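Local coordinates for YkuI protein (Bacillus subtilis, PDB 2BAS) that probably acts in cyclic di-GMP signalling through an EAL domain, perhaps as a cyclic-guanylate-specific phosphodiesterase, at residues I138-H150 / L163-N177. Numbering follows the deposited sequence.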
loop_
_atom_site.group_PDB
_atom_site.type_symbol
_atom_site.label_atom_id
_atom_site.label_comp_id
_atom_site.label_asym_id
_atom_site.label_seq_id
_atom_site.Cartn_x
_atom_site.Cartn_y
_atom_site.Cartn_z
ATOM N N ILE A 138 21.717 -30.569 -2.169
ATOM C CA ILE A 138 21.110 -29.303 -1.734
ATOM C C ILE A 138 19.727 -29.131 -2.357
ATOM O O ILE A 138 19.599 -28.898 -3.563
ATOM C CB ILE A 138 21.954 -28.046 -2.079
ATOM C CG1 ILE A 138 23.326 -28.085 -1.408
ATOM C CG2 ILE A 138 21.226 -26.796 -1.620
ATOM C CD1 ILE A 138 24.184 -26.846 -1.679
ATOM N N GLU A 139 18.700 -29.233 -1.523
ATOM C CA GLU A 139 17.324 -29.091 -1.972
ATOM C C GLU A 139 17.095 -27.701 -2.571
ATOM O O GLU A 139 17.455 -26.689 -1.967
ATOM C CB GLU A 139 16.367 -29.380 -0.812
ATOM C CG GLU A 139 16.480 -30.816 -0.272
ATOM C CD GLU A 139 15.699 -31.046 1.015
ATOM O OE1 GLU A 139 15.006 -32.083 1.117
ATOM O OE2 GLU A 139 15.770 -30.192 1.926
ATOM N N LEU A 140 16.509 -27.663 -3.766
ATOM C CA LEU A 140 16.284 -26.413 -4.502
ATOM C C LEU A 140 15.498 -25.351 -3.738
ATOM O O LEU A 140 15.641 -24.152 -4.014
ATOM C CB LEU A 140 15.599 -26.689 -5.844
ATOM C CG LEU A 140 16.397 -27.462 -6.897
ATOM C CD1 LEU A 140 15.493 -27.922 -8.034
ATOM C CD2 LEU A 140 17.569 -26.641 -7.428
ATOM N N HIS A 141 14.679 -25.788 -2.782
ATOM C CA HIS A 141 13.847 -24.874 -2.005
ATOM C C HIS A 141 14.665 -24.033 -1.031
ATOM O O HIS A 141 14.124 -23.160 -0.366
ATOM C CB HIS A 141 12.697 -25.608 -1.288
ATOM C CG HIS A 141 13.131 -26.505 -0.162
ATOM N ND1 HIS A 141 12.991 -27.874 -0.209
ATOM C CD2 HIS A 141 13.673 -26.226 1.048
ATOM C CE1 HIS A 141 13.438 -28.403 0.918
ATOM N NE2 HIS A 141 13.861 -27.424 1.696
ATOM N N ARG A 142 15.964 -24.301 -0.952
ATOM C CA ARG A 142 16.846 -23.560 -0.055
ATOM C C ARG A 142 17.458 -22.322 -0.702
ATOM O O ARG A 142 18.103 -21.513 -0.020
ATOM C CB ARG A 142 17.961 -24.471 0.446
ATOM C CG ARG A 142 17.511 -25.490 1.488
ATOM C CD ARG A 142 18.613 -26.521 1.734
ATOM N NE ARG A 142 19.840 -25.907 2.242
ATOM C CZ ARG A 142 21.022 -26.511 2.303
ATOM N NH1 ARG A 142 21.169 -27.765 1.882
ATOM N NH2 ARG A 142 22.068 -25.853 2.785
ATOM N N PHE A 143 17.261 -22.181 -2.011
ATOM C CA PHE A 143 17.842 -21.076 -2.760
ATOM C C PHE A 143 16.932 -19.867 -2.805
ATOM O O PHE A 143 15.753 -19.969 -3.152
ATOM C CB PHE A 143 18.175 -21.494 -4.193
ATOM C CG PHE A 143 19.302 -22.483 -4.292
ATOM C CD1 PHE A 143 19.045 -23.820 -4.607
ATOM C CD2 PHE A 143 20.622 -22.087 -4.079
ATOM C CE1 PHE A 143 20.086 -24.741 -4.713
ATOM C CE2 PHE A 143 21.662 -23.008 -4.176
ATOM C CZ PHE A 143 21.397 -24.332 -4.495
ATOM N N VAL A 144 17.491 -18.715 -2.455
ATOM C CA VAL A 144 16.773 -17.460 -2.613
ATOM C C VAL A 144 17.473 -16.604 -3.675
ATOM O O VAL A 144 18.563 -16.070 -3.458
ATOM C CB VAL A 144 16.574 -16.717 -1.276
ATOM C CG1 VAL A 144 15.824 -15.423 -1.504
ATOM C CG2 VAL A 144 15.787 -17.582 -0.305
ATOM N N LEU A 145 16.831 -16.515 -4.833
ATOM C CA LEU A 145 17.318 -15.730 -5.943
ATOM C C LEU A 145 16.829 -14.279 -5.819
ATOM O O LEU A 145 15.638 -13.986 -5.999
ATOM C CB LEU A 145 16.832 -16.351 -7.248
ATOM C CG LEU A 145 17.437 -15.898 -8.566
ATOM C CD1 LEU A 145 18.802 -16.541 -8.747
ATOM C CD2 LEU A 145 16.528 -16.289 -9.716
ATOM N N GLU A 146 17.759 -13.381 -5.497
ATOM C CA GLU A 146 17.459 -11.966 -5.405
ATOM C C GLU A 146 17.588 -11.314 -6.777
ATOM O O GLU A 146 18.619 -11.434 -7.435
ATOM C CB GLU A 146 18.382 -11.272 -4.411
ATOM C CG GLU A 146 18.312 -11.777 -2.970
ATOM C CD GLU A 146 19.300 -11.047 -2.046
ATOM O OE1 GLU A 146 19.621 -9.856 -2.303
ATOM O OE2 GLU A 146 19.751 -11.666 -1.054
ATOM N N ILE A 147 16.537 -10.629 -7.201
ATOM C CA ILE A 147 16.524 -9.950 -8.483
ATOM C C ILE A 147 16.350 -8.437 -8.298
ATOM O O ILE A 147 15.635 -7.986 -7.396
ATOM C CB ILE A 147 15.408 -10.515 -9.409
ATOM C CG1 ILE A 147 15.481 -12.046 -9.490
ATOM C CG2 ILE A 147 15.522 -9.933 -10.818
ATOM C CD1 ILE A 147 16.732 -12.586 -10.210
ATOM N N THR A 148 17.034 -7.665 -9.141
ATOM C CA THR A 148 16.914 -6.214 -9.148
ATOM C C THR A 148 16.353 -5.809 -10.507
ATOM O O THR A 148 17.057 -5.866 -11.519
ATOM C CB THR A 148 18.278 -5.516 -8.915
ATOM O OG1 THR A 148 18.951 -6.117 -7.803
ATOM C CG2 THR A 148 18.086 -4.026 -8.641
ATOM N N GLU A 149 15.083 -5.412 -10.526
ATOM C CA GLU A 149 14.408 -5.052 -11.780
ATOM C C GLU A 149 14.641 -3.596 -12.152
ATOM O O GLU A 149 14.230 -3.152 -13.220
ATOM C CB GLU A 149 12.908 -5.305 -11.690
ATOM C CG GLU A 149 12.516 -6.603 -11.037
ATOM C CD GLU A 149 11.090 -6.556 -10.561
ATOM O OE1 GLU A 149 10.273 -5.857 -11.200
ATOM O OE2 GLU A 149 10.786 -7.209 -9.545
ATOM N N HIS A 150 15.274 -2.851 -11.253
ATOM C CA HIS A 150 15.641 -1.473 -11.524
ATOM C C HIS A 150 16.547 -1.416 -12.760
ATOM O O HIS A 150 16.366 -0.572 -13.639
ATOM C CB HIS A 150 16.323 -0.859 -10.290
ATOM C CG HIS A 150 17.175 0.338 -10.593
ATOM N ND1 HIS A 150 16.656 1.525 -11.070
ATOM C CD2 HIS A 150 18.511 0.531 -10.480
ATOM C CE1 HIS A 150 17.636 2.394 -11.244
ATOM N NE2 HIS A 150 18.772 1.816 -10.896
ATOM N N LEU A 163 11.165 -16.431 -14.334
ATOM C CA LEU A 163 11.080 -16.425 -12.881
ATOM C C LEU A 163 9.948 -17.325 -12.411
ATOM O O LEU A 163 10.090 -18.035 -11.416
ATOM C CB LEU A 163 10.940 -15.009 -12.325
ATOM C CG LEU A 163 12.259 -14.226 -12.264
ATOM C CD1 LEU A 163 12.015 -12.792 -11.849
ATOM C CD2 LEU A 163 13.279 -14.880 -11.338
ATOM N N ALA A 164 8.838 -17.322 -13.143
ATOM C CA ALA A 164 7.732 -18.221 -12.826
ATOM C C ALA A 164 8.180 -19.669 -13.015
ATOM O O ALA A 164 7.791 -20.545 -12.243
ATOM C CB ALA A 164 6.493 -17.908 -13.674
ATOM N N TYR A 165 9.013 -19.898 -14.031
ATOM C CA TYR A 165 9.535 -21.228 -14.352
ATOM C C TYR A 165 10.464 -21.738 -13.253
ATOM O O TYR A 165 10.355 -22.881 -12.814
ATOM C CB TYR A 165 10.262 -21.195 -15.697
ATOM C CG TYR A 165 10.932 -22.495 -16.090
ATOM C CD1 TYR A 165 10.181 -23.571 -16.579
ATOM C CD2 TYR A 165 12.321 -22.644 -16.002
ATOM C CE1 TYR A 165 10.790 -24.767 -16.954
ATOM C CE2 TYR A 165 12.939 -23.837 -16.375
ATOM C CZ TYR A 165 12.166 -24.893 -16.847
ATOM O OH TYR A 165 12.766 -26.075 -17.219
ATOM N N TYR A 166 11.376 -20.874 -12.821
ATOM C CA TYR A 166 12.275 -21.170 -11.719
ATOM C C TYR A 166 11.510 -21.600 -10.477
ATOM O O TYR A 166 11.966 -22.473 -9.735
ATOM C CB TYR A 166 13.106 -19.936 -11.398
ATOM C CG TYR A 166 14.438 -19.876 -12.090
ATOM C CD1 TYR A 166 15.545 -19.383 -11.420
ATOM C CD2 TYR A 166 14.602 -20.331 -13.401
ATOM C CE1 TYR A 166 16.777 -19.325 -12.032
ATOM C CE2 TYR A 166 15.842 -20.281 -14.027
ATOM C CZ TYR A 166 16.921 -19.775 -13.329
ATOM O OH TYR A 166 18.160 -19.699 -13.909
ATOM N N ARG A 167 10.348 -20.985 -10.264
ATOM C CA ARG A 167 9.500 -21.277 -9.109
ATOM C C ARG A 167 8.967 -22.720 -9.120
ATOM O O ARG A 167 8.794 -23.315 -8.054
ATOM C CB ARG A 167 8.366 -20.242 -9.003
ATOM C CG ARG A 167 7.228 -20.584 -8.045
ATOM C CD ARG A 167 6.059 -19.598 -8.197
ATOM N NE ARG A 167 6.042 -18.523 -7.197
ATOM C CZ ARG A 167 6.758 -17.400 -7.252
ATOM N NH1 ARG A 167 7.601 -17.171 -8.255
ATOM N NH2 ARG A 167 6.637 -16.504 -6.282
ATOM N N THR A 168 8.744 -23.281 -10.311
ATOM C CA THR A 168 8.216 -24.657 -10.441
ATOM C C THR A 168 9.164 -25.727 -9.870
ATOM O O THR A 168 8.765 -26.878 -9.680
ATOM C CB THR A 168 7.841 -25.041 -11.907
ATOM O OG1 THR A 168 9.023 -25.101 -12.720
ATOM C CG2 THR A 168 6.824 -24.062 -12.506
ATOM N N TYR A 169 10.409 -25.333 -9.601
ATOM C CA TYR A 169 11.391 -26.202 -8.957
ATOM C C TYR A 169 11.486 -25.960 -7.443
ATOM O O TYR A 169 12.308 -26.578 -6.764
ATOM C CB TYR A 169 12.769 -26.023 -9.604
ATOM C CG TYR A 169 12.845 -26.472 -11.045
ATOM C CD1 TYR A 169 12.779 -25.546 -12.087
ATOM C CD2 TYR A 169 12.987 -27.822 -11.369
ATOM C CE1 TYR A 169 12.848 -25.952 -13.417
ATOM C CE2 TYR A 169 13.055 -28.239 -12.695
ATOM C CZ TYR A 169 12.987 -27.299 -13.713
ATOM O OH TYR A 169 13.062 -27.704 -15.026
ATOM N N GLY A 170 10.650 -25.063 -6.923
ATOM C CA GLY A 170 10.652 -24.738 -5.497
ATOM C C GLY A 170 11.581 -23.601 -5.081
ATOM O O GLY A 170 11.598 -23.212 -3.914
ATOM N N ILE A 171 12.358 -23.075 -6.025
ATOM C CA ILE A 171 13.264 -21.950 -5.774
ATOM C C ILE A 171 12.507 -20.721 -5.232
ATOM O O ILE A 171 11.417 -20.386 -5.707
ATOM C CB ILE A 171 14.052 -21.578 -7.063
ATOM C CG1 ILE A 171 14.873 -22.786 -7.555
ATOM C CG2 ILE A 171 14.933 -20.360 -6.833
ATOM C CD1 ILE A 171 15.372 -22.684 -8.988
ATOM N N LYS A 172 13.079 -20.071 -4.222
ATOM C CA LYS A 172 12.465 -18.875 -3.645
ATOM C C LYS A 172 12.959 -17.602 -4.334
ATOM O O LYS A 172 14.125 -17.504 -4.738
ATOM C CB LYS A 172 12.677 -18.837 -2.127
ATOM C CG LYS A 172 11.877 -19.932 -1.404
ATOM C CD LYS A 172 12.144 -20.028 0.095
ATOM C CE LYS A 172 11.589 -21.344 0.673
ATOM N NZ LYS A 172 10.143 -21.599 0.351
ATOM N N ILE A 173 12.062 -16.635 -4.484
ATOM C CA ILE A 173 12.378 -15.409 -5.212
ATOM C C ILE A 173 12.211 -14.152 -4.359
ATOM O O ILE A 173 11.145 -13.883 -3.802
ATOM C CB ILE A 173 11.592 -15.335 -6.548
ATOM C CG1 ILE A 173 12.172 -16.355 -7.532
ATOM C CG2 ILE A 173 11.677 -13.949 -7.162
ATOM C CD1 ILE A 173 11.219 -16.761 -8.599
ATOM N N ALA A 174 13.301 -13.408 -4.247
ATOM C CA ALA A 174 13.334 -12.175 -3.501
ATOM C C ALA A 174 13.460 -11.035 -4.494
ATOM O O ALA A 174 14.251 -11.123 -5.423
ATOM C CB ALA A 174 14.510 -12.175 -2.566
ATOM N N VAL A 175 12.655 -9.992 -4.313
ATOM C CA VAL A 175 12.791 -8.767 -5.096
ATOM C C VAL A 175 13.556 -7.746 -4.236
ATOM O O VAL A 175 13.367 -7.669 -3.020
ATOM C CB VAL A 175 11.427 -8.229 -5.601
ATOM C CG1 VAL A 175 11.561 -6.842 -6.181
ATOM C CG2 VAL A 175 10.858 -9.153 -6.673
ATOM N N ASP A 176 14.367 -6.955 -4.861
ATOM C CA ASP A 176 15.354 -6.061 -4.241
ATOM C C ASP A 176 14.924 -4.590 -4.419
ATOM O O ASP A 176 14.077 -4.275 -5.264
ATOM C CB ASP A 176 16.721 -6.270 -4.904
ATOM C CG ASP A 176 17.887 -5.857 -4.012
ATOM O OD1 ASP A 176 17.658 -5.326 -2.861
ATOM O OD2 ASP A 176 19.100 -6.039 -4.414
ATOM N N ASN A 177 15.538 -3.747 -3.594
ATOM C CA ASN A 177 15.319 -2.272 -3.575
ATOM C C ASN A 177 13.833 -1.874 -3.564
ATOM O O ASN A 177 13.378 -1.045 -4.365
ATOM C CB ASN A 177 15.925 -1.617 -4.819
ATOM C CG ASN A 177 17.426 -1.851 -4.960
ATOM O OD1 ASN A 177 18.069 -2.302 -4.014
ATOM N ND2 ASN A 177 18.030 -1.567 -6.098
#
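Leu145 and Ala174 sit at the middle of a parallel backbone ladder, Ala174 N donating to Leu145 O over 3.0 Å from well above the carbonyl plane. Leu145 N in turn reaches Lys172 O, and Ile147 N reaches Ala174 O at 2.9 Å, nearly in line with the carbonyl bond. On the face that carries Leu145 and Ile147, toward helix 156-167, Leu145 CG stands anti to the backbone N (chi1 -167°), and CD2 meets Tyr166 CD1 at 3.7 Å, the leucine lying roughly perpendicular to the tyrosine side chain. The same methyl touches Leu163 CD2, which also packs on Ile147 CG1, Leu163 and Ile147 running alongside in opposite senses. Helix 156-167 links the parallel neighbours 143-147 and 172-178 in a beta-alpha-beta crossover, one unit of the barrel-like EAL fold. On the other sheet face, Ala174 CB lies against Val144 CG1 (3.7 Å) and Glu146 CG. Near the C-terminal end of the strands, Thr148 OG1 gives a weak bond to Asp176 OD2 at 3.4 Å, while Asp176 OD1 accepts a hydrogen bond from Asn177 N, which approaches from above the carboxylate plane. With an alanine in place of Asp176, the Thr148 hydroxyl would probably be freer to turn and the Asn177 amide left without this partner. Further out, Lys197 forms a salt bridge with Glu146 OE2, and Tyr166 OH is hydrogen-bonded to Gly123 O.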